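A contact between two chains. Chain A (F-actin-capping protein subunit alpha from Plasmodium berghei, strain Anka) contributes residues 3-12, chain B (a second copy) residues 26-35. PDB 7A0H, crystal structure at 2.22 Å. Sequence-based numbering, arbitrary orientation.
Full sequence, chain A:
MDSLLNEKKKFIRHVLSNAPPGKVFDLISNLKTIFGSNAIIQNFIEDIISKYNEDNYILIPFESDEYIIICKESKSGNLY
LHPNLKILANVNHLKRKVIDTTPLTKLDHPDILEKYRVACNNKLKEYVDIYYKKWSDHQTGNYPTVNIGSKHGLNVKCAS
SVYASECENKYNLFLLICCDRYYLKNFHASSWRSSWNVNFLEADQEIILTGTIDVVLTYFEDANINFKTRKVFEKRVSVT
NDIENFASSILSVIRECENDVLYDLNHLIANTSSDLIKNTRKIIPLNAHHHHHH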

ATOM      1  N   SER A   3      -2.720   1.027 -31.037  1.00152.93           N
ATOM      2  CA  SER A   3      -1.637   1.432 -30.144  1.00159.18           C
ATOM      3  C   SER A   3      -2.200   1.957 -28.836  1.00141.87           C
ATOM      4  O   SER A   3      -1.705   1.614 -27.751  1.00134.92           O
ATOM      5  CB  SER A   3      -0.752   2.491 -30.823  1.00156.73           C
ATOM      6  OG  SER A   3      -1.487   3.587 -31.367  1.00138.59           O
ATOM      7  N   LEU A   4      -3.250   2.786 -28.926  1.00171.76           N
ATOM      8  CA  LEU A   4      -3.927   3.276 -27.735  1.00149.35           C
ATOM      9  C   LEU A   4      -4.620   2.149 -26.976  1.00144.11           C
ATOM     10  O   LEU A   4      -4.529   2.089 -25.749  1.00140.57           O
ATOM     11  CB  LEU A   4      -4.933   4.370 -28.090  1.00125.37           C
ATOM     12  CG  LEU A   4      -4.314   5.759 -28.257  1.00144.57           C
ATOM     13  CD1 LEU A   4      -3.525   5.870 -29.569  1.00163.38           C
ATOM     14  CD2 LEU A   4      -5.356   6.866 -28.131  1.00164.57           C
ATOM     15  N   LEU A   5      -5.309   1.246 -27.679  1.00138.46           N
ATOM     16  CA  LEU A   5      -5.962   0.155 -26.969  1.00193.17           C
ATOM     17  C   LEU A   5      -4.978  -0.571 -26.069  1.00147.06           C
ATOM     18  O   LEU A   5      -5.284  -0.859 -24.915  1.00154.90           O
ATOM     19  CB  LEU A   5      -6.572  -0.849 -27.956  1.00125.68           C
ATOM     20  CG  LEU A   5      -7.082  -2.168 -27.355  1.00152.07           C
ATOM     21  CD1 LEU A   5      -8.468  -1.967 -26.741  1.00134.92           C
ATOM     22  CD2 LEU A   5      -7.104  -3.312 -28.366  1.00137.18           C
ATOM     23  N   ASN A   6      -3.755  -0.770 -26.532  1.00152.72           N
ATOM     24  CA  ASN A   6      -2.772  -1.422 -25.680  1.00127.92           C
ATOM     25  C   ASN A   6      -2.296  -0.493 -24.579  1.00157.01           C
ATOM     26  O   ASN A   6      -2.047  -0.943 -23.461  1.00160.83           O
ATOM     27  CB  ASN A   6      -1.645  -1.949 -26.553  1.00135.20           C
ATOM     28  CG  ASN A   6      -2.144  -2.959 -27.580  1.00147.96           C
ATOM     29  OD1 ASN A   6      -2.967  -3.832 -27.260  1.00145.67           O
ATOM     30  ND2 ASN A   6      -1.682  -2.828 -28.821  1.00151.08           N
ATOM     31  N   GLU A   7      -2.195   0.804 -24.849  1.00142.35           N
ATOM     32  CA  GLU A   7      -1.786   1.708 -23.779  1.00166.02           C
ATOM     33  C   GLU A   7      -2.904   1.900 -22.755  1.00116.22           C
ATOM     34  O   GLU A   7      -2.612   2.092 -21.569  1.00112.92           O
ATOM     35  CB  GLU A   7      -1.310   3.049 -24.370  1.00139.01           C
ATOM     36  CG  GLU A   7      -0.060   2.943 -25.286  1.00166.45           C
ATOM     37  CD  GLU A   7       1.179   2.361 -24.581  1.00158.28           C
ATOM     38  OE1 GLU A   7       1.535   2.826 -23.475  1.00151.92           O
ATOM     39  OE2 GLU A   7       1.795   1.422 -25.137  1.00149.99           O
ATOM     40  N   LYS A   8      -4.175   1.860 -23.185  1.00128.81           N
ATOM     41  CA  LYS A   8      -5.283   1.932 -22.234  1.00124.42           C
ATOM     42  C   LYS A   8      -5.297   0.707 -21.327  1.00130.73           C
ATOM     43  O   LYS A   8      -5.747   0.778 -20.174  1.00 68.20           O
ATOM     44  CB  LYS A   8      -6.637   2.026 -22.950  1.00124.07           C
ATOM     45  CG  LYS A   8      -6.908   3.262 -23.841  1.00113.58           C
ATOM     46  CD  LYS A   8      -8.333   3.227 -24.490  1.00108.70           C
ATOM     47  CE  LYS A   8      -8.644   4.418 -25.431  1.00123.99           C
ATOM     48  NZ  LYS A   8     -10.029   4.358 -26.008  1.00112.81           N
ATOM     49  N   LYS A   9      -4.819  -0.425 -21.849  1.00113.79           N
ATOM     50  CA  LYS A   9      -4.768  -1.680 -21.120  1.00 93.61           C
ATOM     51  C   LYS A   9      -3.637  -1.636 -20.124  1.00104.44           C
ATOM     52  O   LYS A   9      -3.780  -2.091 -18.975  1.00102.70           O
ATOM     53  CB  LYS A   9      -4.567  -2.835 -22.095  1.00136.13           C
ATOM     54  CG  LYS A   9      -5.780  -3.169 -22.951  1.00115.87           C
ATOM     55  CD  LYS A   9      -5.600  -4.494 -23.687  1.00123.94           C
ATOM     56  CE  LYS A   9      -6.848  -4.866 -24.468  1.00109.05           C
ATOM     57  NZ  LYS A   9      -6.700  -6.179 -25.128  1.00114.81           N
ATOM     58  N   LYS A  10      -2.493  -1.110 -20.585  1.00142.75           N
ATOM     59  CA  LYS A  10      -1.345  -0.989 -19.704  1.00122.37           C
ATOM     60  C   LYS A  10      -1.699  -0.127 -18.520  1.00108.46           C
ATOM     61  O   LYS A  10      -1.280  -0.406 -17.396  1.00110.91           O
ATOM     62  CB  LYS A  10      -0.171  -0.389 -20.455  1.00120.44           C
ATOM     63  CG  LYS A  10       0.311  -1.269 -21.576  1.00112.05           C
ATOM     64  CD  LYS A  10       1.472  -0.652 -22.300  1.00127.88           C
ATOM     65  CE  LYS A  10       1.910  -1.532 -23.451  1.00147.56           C
ATOM     66  NZ  LYS A  10       2.951  -0.866 -24.296  1.00173.74           N
ATOM     67  N   PHE A  11      -2.539   0.878 -18.744  1.00134.92           N
ATOM     68  CA  PHE A  11      -2.910   1.769 -17.657  1.00129.41           C
ATOM     69  C   PHE A  11      -3.942   1.138 -16.736  1.00 98.00           C
ATOM     70  O   PHE A  11      -3.814   1.233 -15.513  1.00 95.12           O
ATOM     71  CB  PHE A  11      -3.460   3.072 -18.239  1.00109.11           C
ATOM     72  CG  PHE A  11      -3.982   4.010 -17.215  1.00 93.12           C
ATOM     73  CD1 PHE A  11      -3.124   4.679 -16.381  1.00108.58           C
ATOM     74  CD2 PHE A  11      -5.328   4.233 -17.095  1.00 89.54           C
ATOM     75  CE1 PHE A  11      -3.610   5.537 -15.446  1.00104.00           C
ATOM     76  CE2 PHE A  11      -5.809   5.088 -16.159  1.00 92.78           C
ATOM     77  CZ  PHE A  11      -4.955   5.741 -15.337  1.00102.78           C
ATOM     78  N   ILE A  12      -4.940   0.456 -17.310  1.00102.78           N
ATOM     79  CA  ILE A  12      -5.961  -0.216 -16.503  1.00103.27           C
ATOM     80  C   ILE A  12      -5.331  -1.291 -15.641  1.00 88.86           C
ATOM     81  O   ILE A  12      -5.714  -1.502 -14.486  1.00 75.28           O
ATOM     82  CB  ILE A  12      -7.058  -0.793 -17.423  1.00 96.06           C
ATOM     83  CG1 ILE A  12      -7.996   0.316 -17.892  1.00 94.35           C
ATOM     84  CG2 ILE A  12      -7.821  -1.881 -16.667  1.00106.69           C
ATOM     85  CD1 ILE A  12      -8.934  -0.068 -19.001  1.00 88.27           C
TER
ATOM     86  N   ASP B  26       4.577   7.672 -12.545  1.00143.83           N
ATOM     87  CA  ASP B  26       4.218   6.676 -13.546  1.00142.54           C
ATOM     88  C   ASP B  26       2.865   6.969 -14.184  1.00148.20           C
ATOM     89  O   ASP B  26       2.749   7.023 -15.414  1.00139.91           O
ATOM     90  CB  ASP B  26       4.225   5.286 -12.899  1.00153.41           C
ATOM     91  CG  ASP B  26       5.604   4.874 -12.396  1.00146.34           C
ATOM     92  OD1 ASP B  26       6.619   5.368 -12.939  1.00146.61           O
ATOM     93  OD2 ASP B  26       5.672   4.055 -11.453  1.00147.08           O
ATOM     94  N   LEU B  27       1.846   7.236 -13.366  1.00160.57           N
ATOM     95  CA  LEU B  27       0.489   7.313 -13.897  1.00149.14           C
ATOM     96  C   LEU B  27       0.324   8.463 -14.873  1.00166.63           C
ATOM     97  O   LEU B  27      -0.242   8.297 -15.959  1.00166.73           O
ATOM     98  CB  LEU B  27      -0.508   7.473 -12.762  1.00146.41           C
ATOM     99  CG  LEU B  27      -0.416   6.367 -11.735  1.00158.69           C
ATOM    100  CD1 LEU B  27      -1.507   6.593 -10.732  1.00137.94           C
ATOM    101  CD2 LEU B  27      -0.536   5.041 -12.412  1.00135.09           C
ATOM    102  N   ILE B  28       0.804   9.643 -14.491  1.00169.94           N
ATOM    103  CA  ILE B  28       0.663  10.820 -15.335  1.00157.72           C
ATOM    104  C   ILE B  28       1.343  10.596 -16.672  1.00162.11           C
ATOM    105  O   ILE B  28       0.791  10.910 -17.730  1.00224.67           O
ATOM    106  CB  ILE B  28       1.218  12.048 -14.613  1.00173.75           C
ATOM    107  CG1 ILE B  28       0.441  12.268 -13.323  1.00150.67           C
ATOM    108  CG2 ILE B  28       1.096  13.254 -15.509  1.00211.14           C
ATOM    109  CD1 ILE B  28      -1.035  12.142 -13.504  1.00196.30           C
ATOM    110  N   SER B  29       2.567  10.072 -16.641  1.00164.81           N
ATOM    111  CA  SER B  29       3.278   9.762 -17.873  1.00167.69           C
ATOM    112  C   SER B  29       2.350   9.106 -18.885  1.00173.26           C
ATOM    113  O   SER B  29       2.324   9.480 -20.064  1.00172.77           O
ATOM    114  CB  SER B  29       4.447   8.825 -17.552  1.00177.16           C
ATOM    115  OG  SER B  29       5.016   8.275 -18.729  1.00182.02           O
ATOM    116  N   ASN B  30       1.572   8.124 -18.422  1.00182.39           N
ATOM    117  CA  ASN B  30       0.638   7.410 -19.287  1.00170.79           C
ATOM    118  C   ASN B  30      -0.656   8.186 -19.539  1.00180.75           C
ATOM    119  O   ASN B  30      -1.264   8.007 -20.596  1.00188.61           O
ATOM    120  CB  ASN B  30       0.343   6.029 -18.698  1.00161.06           C
ATOM    121  CG  ASN B  30       0.014   4.992 -19.768  1.00158.37           C
ATOM    122  OD1 ASN B  30      -0.912   4.214 -19.613  1.00157.03           O
ATOM    123  ND2 ASN B  30       0.772   4.993 -20.861  1.00163.18           N
ATOM    124  N   LEU B  31      -1.078   9.069 -18.628  1.00225.26           N
ATOM    125  CA  LEU B  31      -2.363   9.746 -18.802  1.00206.17           C
ATOM    126  C   LEU B  31      -2.390  10.651 -20.026  1.00170.31           C
ATOM    127  O   LEU B  31      -3.432  10.787 -20.677  1.00180.90           O
ATOM    128  CB  LEU B  31      -2.706  10.562 -17.560  1.00148.74           C
ATOM    129  CG  LEU B  31      -3.231   9.788 -16.356  1.00178.57           C
ATOM    130  CD1 LEU B  31      -3.442  10.736 -15.190  1.00167.59           C
ATOM    131  CD2 LEU B  31      -4.524   9.100 -16.747  1.00126.76           C
ATOM    132  N   LYS B  32      -1.279  11.321 -20.331  1.00171.52           N
ATOM    133  CA  LYS B  32      -1.242  12.102 -21.563  1.00173.00           C
ATOM    134  C   LYS B  32      -1.307  11.184 -22.772  1.00178.09           C
ATOM    135  O   LYS B  32      -2.101  11.409 -23.693  1.00172.29           O
ATOM    136  CB  LYS B  32       0.008  12.974 -21.634  1.00167.15           C
ATOM    137  CG  LYS B  32      -0.084  14.258 -20.834  1.00167.94           C
ATOM    138  CD  LYS B  32       1.093  15.181 -21.124  1.00154.79           C
ATOM    139  CE  LYS B  32       0.887  16.034 -22.359  1.00160.85           C
ATOM    140  NZ  LYS B  32       0.084  17.255 -22.049  1.00163.72           N
ATOM    141  N   THR B  33      -0.476  10.135 -22.782  1.00181.19           N
ATOM    142  CA  THR B  33      -0.521   9.167 -23.873  1.00185.82           C
ATOM    143  C   THR B  33      -1.942   8.630 -24.039  1.00182.86           C
ATOM    144  O   THR B  33      -2.373   8.353 -25.164  1.00163.19           O
ATOM    145  CB  THR B  33       0.484   8.026 -23.646  1.00180.20           C
ATOM    146  OG1 THR B  33       0.054   7.179 -22.572  1.00163.34           O
ATOM    147  CG2 THR B  33       1.894   8.578 -23.344  1.00166.58           C
ATOM    148  N   ILE B  34      -2.691   8.510 -22.938  1.00189.07           N
ATOM    149  CA  ILE B  34      -4.068   8.029 -23.028  1.00237.50           C
ATOM    150  C   ILE B  34      -4.941   9.060 -23.737  1.00196.83           C
ATOM    151  O   ILE B  34      -5.669   8.738 -24.682  1.00152.48           O
ATOM    152  CB  ILE B  34      -4.621   7.686 -21.630  1.00232.88           C
ATOM    153  CG1 ILE B  34      -3.849   6.537 -20.972  1.00142.92           C
ATOM    154  CG2 ILE B  34      -6.083   7.320 -21.707  1.00147.34           C
ATOM    155  CD1 ILE B  34      -3.771   5.283 -21.804  1.00150.87           C
ATOM    156  N   PHE B  35      -4.846  10.316 -23.329  1.00160.92           N
ATOM    157  CA  PHE B  35      -5.708  11.367 -23.840  1.00179.76           C
ATOM    158  C   PHE B  35      -4.998  12.329 -24.785  1.00180.08           C
ATOM    159  O   PHE B  35      -5.240  13.536 -24.748  1.00180.70           O
ATOM    160  CB  PHE B  35      -6.315  12.193 -22.716  1.00176.39           C
ATOM    161  CG  PHE B  35      -7.128  11.424 -21.764  1.00161.60           C
ATOM    162  CD1 PHE B  35      -8.495  11.356 -21.942  1.00153.14           C
ATOM    163  CD2 PHE B  35      -6.553  10.828 -20.657  1.00161.95           C
ATOM    164  CE1 PHE B  35      -9.272  10.679 -21.057  1.00153.82           C
ATOM    165  CE2 PHE B  35      -7.324  10.144 -19.769  1.00148.54           C
ATOM    166  CZ  PHE B  35      -8.687  10.071 -19.963  1.00152.70           C
TER

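The two stretches meet as a pair of helices running in roughly opposite directions. Residues 3-12 of chain A are helical throughout, and in chain B residues 26-34 are helical, with Phe35(B) the first residue to leave helical phi/psi. The N-to-C directions differ by 151°, and the axes approach to 9.7 Å, a spacing that leaves room for one layer of side chains between the backbones. The CA atoms of Phe11(A) and Asn30(B) lie 6.9 Å apart, and those of Lys8(A) and Ile34(B) 6.3 Å apart, so that ascending chain B means descending chain A. Together the stretches bury 413 Å², most of it through apolar packing.

At the start of the chain B stretch, already within a helix that begins earlier, Asp26(B) makes no contact with the chain A stretch; the first residue to touch it is Leu27(B), whose CB points sideways and whose CD2 lies 4.3 Å from CE1 of Phe11(A). One turn later comes Asn30(B), directed toward the partner helix and the polar member of an otherwise largely hydrophobic row. It faces both Phe11(A) and Glu7(A), and its carboxamide lies close to the backbone carbonyl and the carboxylate of the latter; the amide orientation is uncertain, so the bonding here remains open. The carboxylate of Glu7(A) is itself engaged within its own helix, where OE2 accepts a hydrogen bond from NZ of Lys10(A) at 2.7 Å as part of a salt bridge. This i to i+3 pairing partly balances the charge of Glu7(A) within the contact and accompanies a lysine side chain whose end leads away from chain B.

Leu31(B) returns to apolar packing. Although its CB points sideways, the end of its side chain comes nearer to chain A, and its CD2 reaches 3.7 Å from CZ of Phe11(A). Lys32(B) stays out of reach. Thr33(B) points toward chain A but remains exposed, with 25 Å² covered; its hydroxyl turns back on its own helix, where OG1 donates a hydrogen bond to the backbone O of Asn30(B) at 2.5 Å. The proton of that hydroxyl is thus spent on a carbonyl one turn earlier.

Ile34(B) contributes the largest buried area on the chain B side. Its chi1 and chi2, both m, carry CD1 to the surface of the opposing helix, 3.4 Å from the backbone O of Glu7(A), 3.7 Å from CA of Lys8(A) and 4.2 Å from CB of Phe11(A). The methyl thus packs against backbone as well as side chain. The backbone O of Ile34(B) lies 3.9 Å from CD2 of Leu4(A), which extends the contact toward the N-terminal part of the chain A stretch.

Phe11(A) unites these residues. With chi1 in the t well, its side chain fits as a knob into a hole formed by Leu27(B), Asn30(B), Leu31(B) and Ile34(B). Phe11(A), with 93 Å² covered, is the most extensively covered residue of the two stretches.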